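PDB 4OQJ: PKS from Streptomyces albus, which probably catalyses decarboxylative Claisen condensation of acyl chains through its ketosynthase domain, as part of a polyketide synthase involved in antibiotic biosynthesis. Local coordinates for residues 43-48 / 363-368. Numbering follows the deposited sequence.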
ATOM      1  N   LYS A  43      13.333 -25.319 -13.552  1.00 21.09           N
ATOM      2  CA  LYS A  43      14.194 -25.924 -14.562  1.00 24.17           C
ATOM      3  C   LYS A  43      15.184 -24.902 -15.112  1.00 24.93           C
ATOM      4  O   LYS A  43      16.354 -25.213 -15.283  1.00 24.58           O
ATOM      5  CB  LYS A  43      13.364 -26.534 -15.687  1.00 23.85           C
ATOM      6  CG  LYS A  43      12.620 -27.793 -15.273  1.00 28.88           C
ATOM      7  N   VAL A  44      14.725 -23.677 -15.362  1.00 19.87           N
ATOM      8  CA  VAL A  44      15.615 -22.597 -15.786  1.00 19.43           C
ATOM      9  C   VAL A  44      16.715 -22.402 -14.751  1.00 20.80           C
ATOM     10  O   VAL A  44      17.881 -22.234 -15.101  1.00 19.66           O
ATOM     11  CB  VAL A  44      14.841 -21.254 -15.991  1.00 18.38           C
ATOM     12  CG1 VAL A  44      15.800 -20.064 -16.104  1.00 21.08           C
ATOM     13  CG2 VAL A  44      13.961 -21.333 -17.242  1.00 17.30           C
ATOM     14  N   LEU A  45      16.333 -22.426 -13.476  1.00 21.17           N
ATOM     15  CA  LEU A  45      17.243 -22.097 -12.382  1.00 20.41           C
ATOM     16  C   LEU A  45      18.261 -23.207 -12.120  1.00 22.96           C
ATOM     17  O   LEU A  45      19.468 -22.955 -12.058  1.00 23.86           O
ATOM     18  CB  LEU A  45      16.448 -21.834 -11.104  1.00 16.91           C
ATOM     19  CG  LEU A  45      15.566 -20.588 -11.088  1.00 16.49           C
ATOM     20  CD1 LEU A  45      14.628 -20.635  -9.893  1.00 16.80           C
ATOM     21  CD2 LEU A  45      16.440 -19.352 -11.049  1.00 14.98           C
ATOM     22  N   SER A  46      17.757 -24.432 -11.964  1.00 21.39           N
ATOM     23  CA  SER A  46      18.607 -25.584 -11.648  1.00 24.17           C
ATOM     24  C   SER A  46      19.497 -25.971 -12.821  1.00 25.23           C
ATOM     25  O   SER A  46      20.579 -26.535 -12.622  1.00 25.01           O
ATOM     26  CB  SER A  46      17.747 -26.780 -11.226  1.00 27.02           C
ATOM     27  OG  SER A  46      16.819 -27.138 -12.238  1.00 23.65           O
ATOM     28  N   GLU A  47      19.062 -25.658 -14.041  1.00 22.90           N
ATOM     29  CA  GLU A  47      19.868 -25.969 -15.231  1.00 25.85           C
ATOM     30  C   GLU A  47      20.784 -24.803 -15.593  1.00 25.52           C
ATOM     31  O   GLU A  47      21.551 -24.878 -16.539  1.00 25.98           O
ATOM     32  CB  GLU A  47      18.964 -26.330 -16.424  1.00 25.71           C
ATOM     33  CG  GLU A  47      18.147 -27.580 -16.181  1.00 30.11           C
ATOM     34  CD  GLU A  47      17.194 -27.931 -17.320  1.00 39.69           C
ATOM     35  OE1 GLU A  47      17.133 -27.185 -18.323  1.00 35.65           O
ATOM     36  OE2 GLU A  47      16.503 -28.972 -17.199  1.00 41.26           O
ATOM     37  N   GLY A  48      20.702 -23.718 -14.836  1.00 23.94           N
ATOM     38  CA  GLY A  48      21.591 -22.591 -15.053  1.00 24.20           C
ATOM     39  C   GLY A  48      21.442 -21.949 -16.427  1.00 23.92           C
ATOM     40  O   GLY A  48      22.437 -21.649 -17.071  1.00 23.05           O
ATOM     41  N   GLY A 363      23.574 -14.514  -4.985  1.00 17.94           N
ATOM     42  CA  GLY A 363      23.206 -14.702  -6.377  1.00 17.40           C
ATOM     43  C   GLY A 363      22.194 -13.683  -6.849  1.00 18.72           C
ATOM     44  O   GLY A 363      21.665 -12.915  -6.046  1.00 18.41           O
ATOM     45  N   SER A 364      21.927 -13.677  -8.154  1.00 17.25           N
ATOM     46  CA  SER A 364      20.903 -12.802  -8.718  1.00 15.41           C
ATOM     47  C   SER A 364      20.156 -13.455  -9.877  1.00 15.59           C
ATOM     48  O   SER A 364      20.771 -13.826 -10.887  1.00 17.86           O
ATOM     49  CB  SER A 364      21.514 -11.497  -9.211  1.00 14.50           C
ATOM     50  OG  SER A 364      20.494 -10.722  -9.838  1.00 15.04           O
ATOM     51  N   VAL A 365      18.837 -13.590  -9.736  1.00 15.32           N
ATOM     52  CA  VAL A 365      18.000 -14.130 -10.811  1.00 15.03           C
ATOM     53  C   VAL A 365      17.953 -13.177 -12.010  1.00 14.00           C
ATOM     54  O   VAL A 365      17.544 -13.559 -13.106  1.00 15.10           O
ATOM     55  CB  VAL A 365      16.570 -14.417 -10.329  1.00 12.94           C
ATOM     56  CG1 VAL A 365      15.752 -13.109 -10.130  1.00 12.42           C
ATOM     57  CG2 VAL A 365      15.869 -15.369 -11.274  1.00 15.35           C
ATOM     58  N   LYS A 366      18.373 -11.933 -11.820  1.00 14.15           N
ATOM     59  CA  LYS A 366      18.457 -11.034 -12.964  1.00 14.70           C
ATOM     60  C   LYS A 366      19.464 -11.576 -13.997  1.00 17.27           C
ATOM     61  O   LYS A 366      19.376 -11.230 -15.170  1.00 17.87           O
ATOM     62  CB  LYS A 366      18.828  -9.621 -12.521  1.00 12.76           C
ATOM     63  CG  LYS A 366      17.698  -8.967 -11.698  1.00 12.54           C
ATOM     64  CD  LYS A 366      17.953  -7.504 -11.439  1.00 11.28           C
ATOM     65  CE  LYS A 366      16.784  -6.873 -10.675  1.00 13.39           C
ATOM     66  NZ  LYS A 366      16.540  -7.582  -9.396  1.00 13.35           N
ATOM     67  N   THR A 367      20.377 -12.457 -13.576  1.00 17.42           N
ATOM     68  CA  THR A 367      21.345 -13.051 -14.514  1.00 18.31           C
ATOM     69  C   THR A 367      20.682 -14.116 -15.396  1.00 18.50           C
ATOM     70  O   THR A 367      21.183 -14.416 -16.485  1.00 19.40           O
ATOM     71  CB  THR A 367      22.562 -13.691 -13.794  1.00 18.33           C
ATOM     72  OG1 THR A 367      22.150 -14.859 -13.061  1.00 17.29           O
ATOM     73  CG2 THR A 367      23.234 -12.694 -12.860  1.00 17.19           C
ATOM     74  N   ASN A 368      19.568 -14.680 -14.929  1.00 17.63           N
ATOM     75  CA  ASN A 368      18.790 -15.630 -15.728  1.00 17.47           C
ATOM     76  C   ASN A 368      17.805 -14.901 -16.645  1.00 17.38           C
ATOM     77  O   ASN A 368      17.792 -15.122 -17.854  1.00 17.07           O
ATOM     78  CB  ASN A 368      17.993 -16.613 -14.844  1.00 15.57           C
ATOM     79  CG  ASN A 368      18.855 -17.396 -13.878  1.00 19.01           C
ATOM     80  OD1 ASN A 368      19.183 -16.931 -12.782  1.00 17.71           O
ATOM     81  ND2 ASN A 368      19.184 -18.618 -14.260  1.00 19.86           N
TER
HETATM   82  O   HOH W   1      20.683 -20.503 -12.558  1.00 15.88           O
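Asn368 reaches across to the last turn of helix 38-46, where its carboxamide lies against Val44 and Leu45. Its nitrogen ND2 is 3.9 Å from Val44 O, a distance at which no direct hydrogen bond forms, and has Val44 CG1 close by at 4.1 Å. A single water joins the two segments instead: it accepts from Asn368 ND2 at 2.9 Å and donates to Leu45 O at 2.8 Å. The amide oxygen faces something apolar, with Leu45 CD2 4.0 Å from Asn368 OD1. The same methyl, Leu45 CD2, also meets Val365 CG2 at 4.0 Å, where the two side chains pass at a slant; Val365 directs this branch to the leucine by holding CG2 anti to its own backbone N. With CG anti to the carbonyl carbon (chi1 -57°), Asn368 sends its carboxamide toward helix 38-46. The side chains of Leu45 and Asn368 run roughly at right angles.

Beyond this first shell, Lys383 of helix 376-390 packs on both Leu45 and Val365. Asn368 ND2 also donates to Arg49 O, just beyond Gly48, whose positive phi ends helix 38-46 in a Schellman motif; Leu45 O accepts from Gly48 N as well as from the water. On the other side, Ser364 caps the turn into helix 366-369, its OG accepting from Lys366 N at 3.1 Å. Ser364 O accepts from both the backbone N and the hydroxyl of Thr367, fixing the turn that follows strand 360-363 of this thiolase-type ketosynthase fold.

Water links the last turn of helix 38-46 to the short helix 366-369, beside a single methyl-to-methyl contact. The two acceptors of ND2, this water and Arg49 O, probably fix which end of the buried amide is nitrogen.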